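M32 carboxypeptidase (Chitinophagaceae bacterium, PDB 7A03) probably acts as a metal-dependent carboxypeptidase of the M32 (Taq) family, hydrolysing peptide bonds at the C-terminal ends of its substrates. Local coordinates at residues Y95-K100 and T148-E153; R144-V149 and N158-E163; L214-L219 and G229-S234; T250-E255 and T262-H267. One frame throughout, in Å; residues are numbered along the deposited sequence.

Contact 1. Residues Y95-K100 and T148-E153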
loop_
_atom_site.group_PDB
_atom_site.type_symbol
_atom_site.label_atom_id
_atom_site.label_comp_id
_atom_site.label_asym_id
_atom_site.label_seq_id
_atom_site.Cartn_x
_atom_site.Cartn_y
_atom_site.Cartn_z
ATOM N N TYR A 95 16.890 -6.809 13.766
ATOM C CA TYR A 95 17.703 -6.237 14.831
ATOM C C TYR A 95 19.041 -5.749 14.298
ATOM O O TYR A 95 19.479 -4.641 14.634
ATOM C CB TYR A 95 17.896 -7.295 15.919
ATOM C CG TYR A 95 18.741 -6.880 17.103
ATOM C CD1 TYR A 95 20.123 -7.058 17.100
ATOM C CD2 TYR A 95 18.149 -6.339 18.238
ATOM C CE1 TYR A 95 20.891 -6.691 18.202
ATOM C CE2 TYR A 95 18.917 -5.967 19.345
ATOM C CZ TYR A 95 20.277 -6.142 19.314
ATOM O OH TYR A 95 21.019 -5.776 20.411
ATOM N N ASP A 96 19.693 -6.544 13.442
ATOM C CA ASP A 96 21.039 -6.202 12.978
ATOM C C ASP A 96 21.015 -5.025 12.011
ATOM O O ASP A 96 21.993 -4.249 11.939
ATOM C CB ASP A 96 21.697 -7.412 12.315
ATOM C CG ASP A 96 22.200 -8.428 13.320
ATOM O OD1 ASP A 96 22.432 -8.057 14.492
ATOM O OD2 ASP A 96 22.379 -9.600 12.929
ATOM N N LYS A 97 19.918 -4.885 11.261
ATOM C CA LYS A 97 19.776 -3.731 10.381
ATOM C C LYS A 97 20.107 -2.431 11.114
ATOM O O LYS A 97 20.926 -1.631 10.645
ATOM C CB LYS A 97 18.363 -3.710 9.799
ATOM C CG LYS A 97 18.254 -2.950 8.502
ATOM C CD LYS A 97 17.307 -1.786 8.681
ATOM C CE LYS A 97 17.718 -0.639 7.795
ATOM N NZ LYS A 97 16.885 0.584 7.969
ATOM N N ASN A 98 19.514 -2.229 12.294
ATOM C CA ASN A 98 19.803 -1.028 13.075
ATOM C C ASN A 98 21.279 -0.943 13.453
ATOM O O ASN A 98 21.856 0.152 13.505
ATOM C CB ASN A 98 18.939 -1.004 14.337
ATOM C CG ASN A 98 17.458 -0.995 14.027
ATOM O OD1 ASN A 98 16.946 -0.054 13.426
ATOM N ND2 ASN A 98 16.759 -2.046 14.441
ATOM N N LYS A 99 21.906 -2.084 13.736
ATOM C CA LYS A 99 23.291 -2.048 14.181
ATOM C C LYS A 99 24.258 -1.702 13.057
ATOM O O LYS A 99 25.419 -1.388 13.334
ATOM C CB LYS A 99 23.665 -3.363 14.874
ATOM C CG LYS A 99 22.686 -3.774 15.983
ATOM C CD LYS A 99 22.809 -2.879 17.218
ATOM C CE LYS A 99 21.662 -3.127 18.203
ATOM N NZ LYS A 99 21.827 -2.368 19.479
ATOM N N LYS A 100 23.804 -1.736 11.801
ATOM C CA LYS A 100 24.678 -1.285 10.716
ATOM C C LYS A 100 24.935 0.231 10.737
ATOM O O LYS A 100 25.994 0.675 10.279
ATOM C CB LYS A 100 24.118 -1.720 9.358
ATOM C CG LYS A 100 24.374 -3.179 9.024
ATOM C CD LYS A 100 23.563 -3.618 7.807
ATOM C CE LYS A 100 23.555 -5.136 7.661
ATOM N NZ LYS A 100 22.331 -5.623 6.960
ATOM N N THR A 148 25.346 2.797 0.898
ATOM C CA THR A 148 26.647 2.192 1.200
ATOM C C THR A 148 26.676 1.548 2.589
ATOM O O THR A 148 27.349 0.532 2.786
ATOM C CB THR A 148 27.802 3.176 0.996
ATOM O OG1 THR A 148 27.589 4.352 1.784
ATOM C CG2 THR A 148 27.911 3.570 -0.470
ATOM N N VAL A 149 25.946 2.115 3.553
ATOM C CA VAL A 149 25.882 1.523 4.892
ATOM C C VAL A 149 25.119 0.195 4.882
ATOM O O VAL A 149 25.516 -0.772 5.545
ATOM C CB VAL A 149 25.287 2.531 5.893
ATOM C CG1 VAL A 149 24.766 1.831 7.151
ATOM C CG2 VAL A 149 26.312 3.594 6.241
ATOM N N LEU A 150 24.011 0.125 4.141
ATOM C CA LEU A 150 23.195 -1.086 4.122
ATOM C C LEU A 150 23.844 -2.200 3.316
ATOM O O LEU A 150 23.661 -3.380 3.638
ATOM C CB LEU A 150 21.811 -0.776 3.549
ATOM C CG LEU A 150 20.882 0.068 4.419
ATOM C CD1 LEU A 150 19.762 0.651 3.570
ATOM C CD2 LEU A 150 20.314 -0.805 5.511
ATOM N N GLY A 151 24.588 -1.849 2.274
ATOM C CA GLY A 151 25.149 -2.808 1.348
ATOM C C GLY A 151 24.150 -3.210 0.278
ATOM O O GLY A 151 22.938 -3.063 0.423
ATOM N N TYR A 152 24.680 -3.743 -0.817
ATOM C CA TYR A 152 23.841 -4.085 -1.958
ATOM C C TYR A 152 24.714 -4.760 -3.004
ATOM O O TYR A 152 25.946 -4.721 -2.949
ATOM C CB TYR A 152 23.208 -2.838 -2.584
ATOM C CG TYR A 152 24.233 -1.831 -3.059
ATOM C CD1 TYR A 152 24.802 -1.926 -4.333
ATOM C CD2 TYR A 152 24.666 -0.805 -2.223
ATOM C CE1 TYR A 152 25.747 -1.025 -4.757
ATOM C CE2 TYR A 152 25.615 0.107 -2.645
ATOM C CZ TYR A 152 26.148 -0.008 -3.914
ATOM O OH TYR A 152 27.090 0.893 -4.344
ATOM N N GLU A 153 24.049 -5.344 -3.985
ATOM C CA GLU A 153 24.706 -5.822 -5.180
ATOM C C GLU A 153 24.139 -5.124 -6.410
ATOM O O GLU A 153 22.948 -4.797 -6.468
ATOM C CB GLU A 153 24.564 -7.334 -5.313
ATOM C CG GLU A 153 24.955 -8.064 -4.045
ATOM C CD GLU A 153 25.119 -9.545 -4.257
ATOM O OE1 GLU A 153 25.851 -9.936 -5.192
ATOM O OE2 GLU A 153 24.516 -10.319 -3.485
#
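Lys97 and Lys100 of helix 82-100 lean on Val149 and Leu150, the last residues of helix 129-150, at the surface of the largely helical M32 fold. Lys97 carries the tightest touch: its CE lies 3.5 Å from CD2 of Leu150, closer than usual for two carbons. The chain reaches there by a detour, with CG swung to the far side from the backbone N (chi1 -157°) and further kinks at chi2 and chi3. Its NZ then passes on to a salt bridge with Glu163 and a hydrogen bond to Tyr101 OH, so the aliphatic part crosses the leucine at CD2 while NZ is held beyond it. Lys100 behaves differently. Extended beyond CG, it passes the carbonyl end of the other helix, CD being 4.1 Å from O of Val149 and 4.2 Å from O of Leu150; the carbonyl oxygens at that helix end would probably attract the positive charge of Lys100. Helix 129-150 stops there, the backbone leaving helical angles at Gly151. Val149 also packs on Pro102, and its CG1 branch sits 3.6 Å from the carbonyl O of Lys100.

Contact 2. Residues R144-V149 and N158-E163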
loop_
_atom_site.group_PDB
_atom_site.type_symbol
_atom_site.label_atom_id
_atom_site.label_comp_id
_atom_site.label_asym_id
_atom_site.label_seq_id
_atom_site.Cartn_x
_atom_site.Cartn_y
_atom_site.Cartn_z
ATOM N N ARG A 144 22.137 8.112 -0.453
ATOM C CA ARG A 144 23.234 7.391 -1.093
ATOM C C ARG A 144 24.231 6.867 -0.059
ATOM O O ARG A 144 24.656 5.695 -0.122
ATOM C CB ARG A 144 23.901 8.267 -2.156
ATOM C CG ARG A 144 22.873 8.873 -3.127
ATOM C CD ARG A 144 23.530 9.710 -4.202
ATOM N NE ARG A 144 24.522 8.936 -4.929
ATOM C CZ ARG A 144 25.426 9.464 -5.743
ATOM N NH1 ARG A 144 25.455 10.774 -5.939
ATOM N NH2 ARG A 144 26.294 8.679 -6.362
ATOM N N LYS A 145 24.574 7.707 0.933
ATOM C CA LYS A 145 25.375 7.208 2.056
ATOM C C LYS A 145 24.721 5.979 2.693
ATOM O O LYS A 145 25.393 4.979 2.998
ATOM C CB LYS A 145 25.581 8.310 3.105
ATOM C CG LYS A 145 26.768 9.216 2.847
ATOM C CD LYS A 145 28.080 8.536 3.240
ATOM C CE LYS A 145 29.287 9.431 2.959
ATOM N NZ LYS A 145 29.150 10.791 3.549
ATOM N N GLU A 146 23.400 6.029 2.868
ATOM C CA GLU A 146 22.679 4.914 3.466
ATOM C C GLU A 146 22.791 3.655 2.613
ATOM O O GLU A 146 22.877 2.544 3.149
ATOM C CB GLU A 146 21.214 5.302 3.664
ATOM C CG GLU A 146 20.415 4.325 4.519
ATOM C CD GLU A 146 19.019 4.809 4.781
ATOM O OE1 GLU A 146 18.571 5.754 4.098
ATOM O OE2 GLU A 146 18.367 4.250 5.682
ATOM N N THR A 147 22.760 3.796 1.285
ATOM C CA THR A 147 22.954 2.611 0.452
ATOM C C THR A 147 24.306 1.973 0.727
ATOM O O THR A 147 24.423 0.739 0.791
ATOM C CB THR A 147 22.801 2.903 -1.048
ATOM O OG1 THR A 147 23.961 3.590 -1.554
ATOM C CG2 THR A 147 21.547 3.703 -1.341
ATOM N N THR A 148 25.346 2.797 0.898
ATOM C CA THR A 148 26.647 2.192 1.200
ATOM C C THR A 148 26.676 1.548 2.589
ATOM O O THR A 148 27.349 0.532 2.786
ATOM C CB THR A 148 27.802 3.176 0.996
ATOM O OG1 THR A 148 27.589 4.352 1.784
ATOM C CG2 THR A 148 27.911 3.570 -0.470
ATOM N N VAL A 149 25.946 2.115 3.553
ATOM C CA VAL A 149 25.882 1.523 4.892
ATOM C C VAL A 149 25.119 0.195 4.882
ATOM O O VAL A 149 25.516 -0.772 5.545
ATOM C CB VAL A 149 25.287 2.531 5.893
ATOM C CG1 VAL A 149 24.766 1.831 7.151
ATOM C CG2 VAL A 149 26.312 3.594 6.241
ATOM N N ASN A 158 19.102 -0.815 -4.945
ATOM C CA ASN A 158 18.620 -2.090 -4.421
ATOM C C ASN A 158 18.598 -2.102 -2.905
ATOM O O ASN A 158 17.781 -2.809 -2.304
ATOM C CB ASN A 158 19.506 -3.231 -4.901
ATOM C CG ASN A 158 19.290 -3.547 -6.361
ATOM O OD1 ASN A 158 18.284 -3.129 -6.946
ATOM N ND2 ASN A 158 20.218 -4.283 -6.959
ATOM N N ALA A 159 19.502 -1.354 -2.270
ATOM C CA ALA A 159 19.506 -1.319 -0.809
ATOM C C ALA A 159 18.227 -0.687 -0.283
ATOM O O ALA A 159 17.682 -1.121 0.744
ATOM C CB ALA A 159 20.736 -0.570 -0.294
ATOM N N LEU A 160 17.716 0.327 -0.988
ATOM C CA LEU A 160 16.514 1.007 -0.530
ATOM C C LEU A 160 15.260 0.239 -0.941
ATOM O O LEU A 160 14.337 0.082 -0.132
ATOM C CB LEU A 160 16.505 2.445 -1.059
ATOM C CG LEU A 160 17.788 3.238 -0.741
ATOM C CD1 LEU A 160 17.663 4.677 -1.214
ATOM C CD2 LEU A 160 18.049 3.211 0.748
ATOM N N LEU A 161 15.222 -0.266 -2.181
ATOM C CA LEU A 161 14.127 -1.139 -2.601
ATOM C C LEU A 161 13.921 -2.272 -1.601
ATOM O O LEU A 161 12.798 -2.518 -1.135
ATOM C CB LEU A 161 14.383 -1.688 -4.016
ATOM C CG LEU A 161 14.329 -0.707 -5.190
ATOM C CD1 LEU A 161 14.912 -1.335 -6.429
ATOM C CD2 LEU A 161 12.897 -0.235 -5.447
ATOM N N ASN A 162 15.019 -2.934 -1.215
ATOM C CA ASN A 162 14.950 -4.054 -0.281
ATOM C C ASN A 162 14.379 -3.644 1.072
ATOM O O ASN A 162 13.720 -4.455 1.731
ATOM C CB ASN A 162 16.335 -4.676 -0.115
ATOM C CG ASN A 162 16.312 -5.923 0.739
ATOM O OD1 ASN A 162 15.832 -6.965 0.309
ATOM N ND2 ASN A 162 16.852 -5.825 1.949
ATOM N N GLU A 163 14.613 -2.398 1.491
ATOM C CA GLU A 163 14.053 -1.904 2.745
ATOM C C GLU A 163 12.541 -1.996 2.748
ATOM O O GLU A 163 11.935 -2.387 3.753
ATOM C CB GLU A 163 14.461 -0.449 2.941
ATOM C CG GLU A 163 15.879 -0.304 3.377
ATOM C CD GLU A 163 16.041 -0.704 4.813
ATOM O OE1 GLU A 163 15.639 0.091 5.685
ATOM O OE2 GLU A 163 16.541 -1.819 5.069
#
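A helix-loop-helix corner is closed where Thr147, near the end of helix 129-150, meets Ala159 and Leu160 on the short helix 157-164. The axes of the two segments come within 9.1 Å and stand nearly perpendicular, at 81°. The CB of Ala159 points toward the other helix and rests 3.9 Å from CA of Thr147. Beside it, the methyl CG2 of Thr147 comes up against CG of Leu160, 3.8 Å away, with both methyl branches spreading to the sides of it. The interface is buried, and Ile373 of helix 358-374 packs against both Thr147 and Leu160. Glu146 borders it: OE2 is hydrogen-bonded to Tyr101 OH and OE1 forms a salt bridge with Lys143, while OE1 stands 4.2 Å from CD2 of Leu160. Glu163, whose OE1 lies 5.0 Å from OE2 of Glu146, is paired with Lys97, which probably eases the like charges. Thr147 keeps its hydroxyl out of the hydrophobic patch by setting OG1 between its own backbone N and carbonyl carbon (chi1 75°), turned back along its own helix. There OG1 donates to O of Arg144 over 2.6 Å, in the carbonyl plane and on a lone pair, and the same oxygen also accepts from N of Thr148.

Contact 3. Residues L214-L219 and G229-S234. With CIT (citric acid), chain G.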
loop_
_atom_site.group_PDB
_atom_site.type_symbol
_atom_site.label_atom_id
_atom_site.label_comp_id
_atom_site.label_asym_id
_atom_site.label_seq_id
_atom_site.Cartn_x
_atom_site.Cartn_y
_atom_site.Cartn_z
ATOM N N LEU A 214 -24.043 2.054 3.366
ATOM C CA LEU A 214 -23.643 1.195 2.256
ATOM C C LEU A 214 -22.258 0.614 2.496
ATOM O O LEU A 214 -22.031 -0.593 2.312
ATOM C CB LEU A 214 -23.659 2.003 0.957
ATOM C CG LEU A 214 -22.994 1.353 -0.263
ATOM C CD1 LEU A 214 -23.704 0.059 -0.597
ATOM C CD2 LEU A 214 -23.032 2.304 -1.444
ATOM N N GLY A 215 -21.317 1.468 2.912
ATOM C CA GLY A 215 -19.962 0.989 3.163
ATOM C C GLY A 215 -19.896 0.003 4.314
ATOM O O GLY A 215 -19.199 -1.021 4.239
ATOM N N ILE A 216 -20.618 0.297 5.403
ATOM C CA ILE A 216 -20.700 -0.663 6.508
ATOM C C ILE A 216 -21.236 -2.016 6.023
ATOM O O ILE A 216 -20.719 -3.085 6.389
ATOM C CB ILE A 216 -21.558 -0.087 7.648
ATOM C CG1 ILE A 216 -20.923 1.189 8.234
ATOM C CG2 ILE A 216 -21.821 -1.166 8.692
ATOM C CD1 ILE A 216 -19.666 0.933 9.043
ATOM N N ASP A 217 -22.309 -1.989 5.223
ATOM C CA ASP A 217 -22.903 -3.220 4.712
ATOM C C ASP A 217 -21.915 -3.993 3.848
ATOM O O ASP A 217 -21.789 -5.216 3.972
ATOM C CB ASP A 217 -24.133 -2.875 3.878
ATOM C CG ASP A 217 -25.349 -2.549 4.712
ATOM O OD1 ASP A 217 -25.279 -2.610 5.956
ATOM O OD2 ASP A 217 -26.392 -2.235 4.097
ATOM N N LEU A 218 -21.208 -3.294 2.963
ATOM C CA LEU A 218 -20.239 -3.971 2.105
ATOM C C LEU A 218 -19.123 -4.604 2.925
ATOM O O LEU A 218 -18.726 -5.744 2.667
ATOM C CB LEU A 218 -19.681 -2.986 1.084
ATOM C CG LEU A 218 -20.700 -2.559 0.033
ATOM C CD1 LEU A 218 -20.107 -1.455 -0.819
ATOM C CD2 LEU A 218 -21.113 -3.766 -0.819
ATOM N N LEU A 219 -18.615 -3.890 3.929
ATOM C CA LEU A 219 -17.586 -4.472 4.784
ATOM C C LEU A 219 -18.095 -5.722 5.498
ATOM O O LEU A 219 -17.393 -6.740 5.560
ATOM C CB LEU A 219 -17.122 -3.435 5.806
ATOM C CG LEU A 219 -16.268 -2.284 5.245
ATOM C CD1 LEU A 219 -16.188 -1.150 6.276
ATOM C CD2 LEU A 219 -14.897 -2.836 4.887
ATOM N N GLY A 229 -13.314 -4.695 15.207
ATOM C CA GLY A 229 -12.973 -3.562 14.374
ATOM C C GLY A 229 -14.119 -2.585 14.374
ATOM O O GLY A 229 -15.151 -2.793 15.033
ATOM N N ARG A 230 -13.915 -1.506 13.635
ATOM C CA ARG A 230 -14.902 -0.447 13.494
ATOM C C ARG A 230 -14.420 0.484 12.400
ATOM O O ARG A 230 -13.237 0.471 12.023
ATOM C CB ARG A 230 -15.091 0.330 14.816
ATOM C CG ARG A 230 -13.817 0.998 15.338
ATOM C CD ARG A 230 -14.124 1.988 16.522
ATOM N NE ARG A 230 -14.939 3.106 16.053
ATOM C CZ ARG A 230 -16.243 3.233 16.287
ATOM N NH1 ARG A 230 -16.877 2.343 17.047
ATOM N NH2 ARG A 230 -16.892 4.269 15.783
ATOM N N GLN A 231 -15.341 1.296 11.899
ATOM C CA GLN A 231 -15.059 2.306 10.895
ATOM C C GLN A 231 -15.346 3.690 11.457
ATOM O O GLN A 231 -16.341 3.886 12.176
ATOM C CB GLN A 231 -15.899 2.114 9.619
ATOM C CG GLN A 231 -15.583 3.158 8.543
ATOM C CD GLN A 231 -16.308 2.917 7.228
ATOM O OE1 GLN A 231 -17.508 3.212 7.102
ATOM N NE2 GLN A 231 -15.580 2.436 6.232
ATOM N N ASP A 232 -14.505 4.649 11.076
ATOM C CA ASP A 232 -14.673 6.052 11.423
ATOM C C ASP A 232 -14.309 6.888 10.204
ATOM O O ASP A 232 -13.803 6.374 9.201
ATOM C CB ASP A 232 -13.815 6.438 12.643
ATOM C CG ASP A 232 -14.240 5.701 13.897
ATOM O OD1 ASP A 232 -15.208 6.168 14.547
ATOM O OD2 ASP A 232 -13.651 4.639 14.208
ATOM N N ILE A 233 -14.624 8.166 10.260
ATOM C CA ILE A 233 -14.262 9.115 9.205
ATOM C C ILE A 233 -12.877 9.683 9.486
ATOM O O ILE A 233 -12.550 10.035 10.629
ATOM C CB ILE A 233 -15.302 10.252 9.116
ATOM C CG1 ILE A 233 -16.682 9.708 8.755
ATOM C CG2 ILE A 233 -14.855 11.311 8.106
ATOM C CD1 ILE A 233 -16.824 9.275 7.288
ATOM N N SER A 234 -12.047 9.782 8.447
ATOM C CA SER A 234 -10.797 10.521 8.534
ATOM C C SER A 234 -10.522 11.211 7.203
ATOM O O SER A 234 -11.216 10.973 6.207
ATOM C CB SER A 234 -9.644 9.619 9.007
ATOM O OG SER A 234 -9.096 8.890 7.926
HETATM C C1 CIT G . -19.013 1.620 13.030
HETATM O O1 CIT G . -18.792 2.851 13.044
HETATM O O2 CIT G . -18.045 0.830 12.950
HETATM C C2 CIT G . -20.434 1.108 13.116
#
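Helix 208-222 lies against strand 229-233, with the CA atoms of Ile216 and Gln231 7.7 Å apart, the nearest across the two segments. Gln231 does the bridging. Stretched out fully, with CG opposite its backbone N (chi1 -179°) and the next torsion also extended, it carries its amide to the helix and lays one face of it over two methyl groups, OE1 3.7 Å from CD1 of Ile216 and NE2 3.6 Å from CD1 of Leu219, whose side chain crosses the glutamine at about a right angle. Met226, in the connecting loop, packs on both helix residues. Away from the helix, Arg230 grips Asp232 side-on, NE to OD2 at 2.7 Å and NH2 to OD1 at 2.8 Å, with the carboxylate at the edge of the guanidinium plane; Tyr38 OH is a second partner of OD1. A citric acid molecule, probably from the crystallisation liquor, places C1 over one face of that guanidinium and takes a nearly straight bond (173°) from N of Gln231 to its O2, 2.9 Å long. Its O1 lies 2.8 Å from O of Gln231, so the acid probably holds a proton. This outermost strand of the three-stranded sheet thus offers its N-H to O2 and its carbonyl O to O1.

Contact 4. Residues T250-E255 and T262-H267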
loop_
_atom_site.group_PDB
_atom_site.type_symbol
_atom_site.label_atom_id
_atom_site.label_comp_id
_atom_site.label_asym_id
_atom_site.label_seq_id
_atom_site.Cartn_x
_atom_site.Cartn_y
_atom_site.Cartn_z
ATOM N N THR A 250 -10.790 3.623 8.261
ATOM C CA THR A 250 -11.435 4.911 8.079
ATOM C C THR A 250 -11.855 5.080 6.634
ATOM O O THR A 250 -11.352 4.402 5.730
ATOM C CB THR A 250 -10.538 6.075 8.531
ATOM O OG1 THR A 250 -9.408 6.186 7.657
ATOM C CG2 THR A 250 -10.026 5.832 9.955
ATOM N N THR A 251 -12.807 5.978 6.421
ATOM C CA THR A 251 -13.229 6.304 5.077
ATOM C C THR A 251 -13.551 7.783 5.036
ATOM O O THR A 251 -13.499 8.481 6.055
ATOM C CB THR A 251 -14.373 5.396 4.616
ATOM O OG1 THR A 251 -14.575 5.573 3.203
ATOM C CG2 THR A 251 -15.669 5.717 5.367
ATOM N N ARG A 252 -13.881 8.262 3.845
ATOM C CA ARG A 252 -14.310 9.630 3.645
ATOM C C ARG A 252 -15.469 9.599 2.665
ATOM O O ARG A 252 -15.506 8.770 1.751
ATOM C CB ARG A 252 -13.179 10.490 3.067
ATOM C CG ARG A 252 -12.435 9.813 1.938
ATOM C CD ARG A 252 -11.414 10.731 1.290
ATOM N NE ARG A 252 -10.931 10.171 0.030
ATOM C CZ ARG A 252 -10.632 10.898 -1.043
ATOM N NH1 ARG A 252 -10.770 12.218 -1.011
ATOM N NH2 ARG A 252 -10.202 10.305 -2.149
ATOM N N ILE A 253 -16.414 10.503 2.852
ATOM C CA ILE A 253 -17.612 10.551 2.028
ATOM C C ILE A 253 -17.634 11.868 1.272
ATOM O O ILE A 253 -17.460 12.933 1.874
ATOM C CB ILE A 253 -18.877 10.405 2.888
ATOM C CG1 ILE A 253 -18.908 9.042 3.563
ATOM C CG2 ILE A 253 -20.138 10.603 2.024
ATOM C CD1 ILE A 253 -19.870 8.971 4.705
ATOM N N ASP A 254 -17.865 11.795 -0.045
ATOM C CA ASP A 254 -18.151 12.963 -0.877
ATOM C C ASP A 254 -19.594 12.810 -1.339
ATOM O O ASP A 254 -19.907 11.879 -2.091
ATOM C CB ASP A 254 -17.200 13.043 -2.075
ATOM C CG ASP A 254 -17.301 14.365 -2.817
ATOM O OD1 ASP A 254 -18.384 14.980 -2.788
ATOM O OD2 ASP A 254 -16.298 14.796 -3.432
ATOM N N GLU A 255 -20.482 13.702 -0.888
ATOM C CA GLU A 255 -21.880 13.585 -1.302
ATOM C C GLU A 255 -22.096 13.870 -2.782
ATOM O O GLU A 255 -23.184 13.580 -3.290
ATOM C CB GLU A 255 -22.816 14.503 -0.509
ATOM C CG GLU A 255 -22.742 14.399 0.992
ATOM C CD GLU A 255 -23.291 15.643 1.665
ATOM O OE1 GLU A 255 -23.744 16.557 0.939
ATOM O OE2 GLU A 255 -23.268 15.706 2.914
ATOM N N THR A 262 -17.242 4.324 -1.674
ATOM C CA THR A 262 -17.528 2.900 -1.793
ATOM C C THR A 262 -16.242 2.115 -2.046
ATOM O O THR A 262 -15.963 1.101 -1.379
ATOM C CB THR A 262 -18.571 2.670 -2.894
ATOM O OG1 THR A 262 -19.867 3.013 -2.372
ATOM C CG2 THR A 262 -18.588 1.220 -3.356
ATOM N N TRP A 263 -15.430 2.601 -2.989
ATOM C CA TRP A 263 -14.184 1.914 -3.309
ATOM C C TRP A 263 -13.107 2.145 -2.255
ATOM O O TRP A 263 -12.266 1.256 -2.047
ATOM C CB TRP A 263 -13.726 2.220 -4.747
ATOM C CG TRP A 263 -14.654 1.550 -5.726
ATOM C CD1 TRP A 263 -14.532 0.302 -6.261
ATOM C CD2 TRP A 263 -15.911 2.057 -6.185
ATOM N NE1 TRP A 263 -15.624 0.014 -7.048
ATOM C CE2 TRP A 263 -16.477 1.087 -7.032
ATOM C CE3 TRP A 263 -16.597 3.258 -5.989
ATOM C CZ2 TRP A 263 -17.702 1.278 -7.660
ATOM C CZ3 TRP A 263 -17.810 3.441 -6.601
ATOM C CH2 TRP A 263 -18.356 2.458 -7.423
ATOM N N SER A 264 -13.110 3.296 -1.566
ATOM C CA SER A 264 -12.216 3.431 -0.415
ATOM C C SER A 264 -12.526 2.357 0.630
ATOM O O SER A 264 -11.619 1.737 1.211
ATOM C CB SER A 264 -12.364 4.818 0.219
ATOM O OG SER A 264 -11.844 5.836 -0.612
ATOM N N CYS A 265 -13.816 2.158 0.906
ATOM C CA CYS A 265 -14.226 1.202 1.922
ATOM C C CYS A 265 -13.813 -0.206 1.517
ATOM O O CYS A 265 -13.294 -0.968 2.332
ATOM C CB CYS A 265 -15.747 1.247 2.027
ATOM S SG CYS A 265 -16.385 2.608 2.999
ATOM N N ILE A 266 -14.023 -0.576 0.245
ATOM C CA ILE A 266 -13.638 -1.927 -0.165
ATOM C C ILE A 266 -12.124 -2.102 -0.092
ATOM O O ILE A 266 -11.615 -3.149 0.342
ATOM C CB ILE A 266 -14.171 -2.239 -1.575
ATOM C CG1 ILE A 266 -15.709 -2.119 -1.604
ATOM C CG2 ILE A 266 -13.704 -3.628 -2.014
ATOM C CD1 ILE A 266 -16.286 -2.119 -2.993
ATOM N N HIS A 267 -11.384 -1.067 -0.495
ATOM C CA HIS A 267 -9.925 -1.095 -0.461
ATOM C C HIS A 267 -9.412 -1.324 0.968
ATOM O O HIS A 267 -8.605 -2.245 1.242
ATOM C CB HIS A 267 -9.454 0.249 -1.013
ATOM C CG HIS A 267 -7.974 0.388 -1.138
ATOM N ND1 HIS A 267 -7.295 0.150 -2.316
ATOM C CD2 HIS A 267 -7.042 0.768 -0.235
ATOM C CE1 HIS A 267 -6.009 0.392 -2.134
ATOM N NE2 HIS A 267 -5.827 0.757 -0.875
#
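Ser264 OG is hydrogen-bonded to O of Asn260, one turn earlier on helix 258-277, the helix bearing an HExxH sequence of the kind that marks the zinc peptidases of this clan, and Ser264 thereby offers its CB to Thr251. The contact seats the end of strand 247-251 on the probable active-site helix, with the CA atoms of Thr251 and Cys265 6.1 Å apart. Thr251 turns OG1 to the side opposite its backbone N (chi1 -169°), which brings the oxygen against the helix, 3.5 Å from SG of Cys265 and 3.8 Å from CB of Ser264. These are plain contacts, and the hydroxyl, buried here, has no polar partner in the model. CB of Thr251 also meets the sulfur of Cys265, at 3.8 Å. Gln231 of the neighbouring strand touches both Thr251 and Cys265, filling in beside the pair. Further along the helix, His267 opens the HExxH sequence; no metal is bound to the histidines in this crystal, and ND1 of His267 is hydrogen-bonded to OE1 of Glu304. Outside the strand, Arg252, which also touches Asn260, extends across the helix at Ser264, its NE 4.5 Å from OG of Ser264, with the guanidinium set obliquely to that atom.

From the N terminus, helix 82-100 comes first, and contact 1 closes the long, mostly helical loop back to the end of helix 129-150. Contact 2 starts on that same helix, shares Thr148 and Val149 with contact 1, and closes the short turn into helix 157-164, so the two overlap along the chain; the Lys97-Glu163 salt bridge joins them. Contacts 3 and 4 follow in series on the opposite side of the chain's centre, about 35 to 40 Å away between centres. Each closes a short helix-strand connection, and neighbouring strands 229-233 and 247-251 unite them, with Asp232 O to Thr251 N and Ser234 OG to Thr250 OG1 bridging. They tie helices 208-222 and 258-277 to one small sheet.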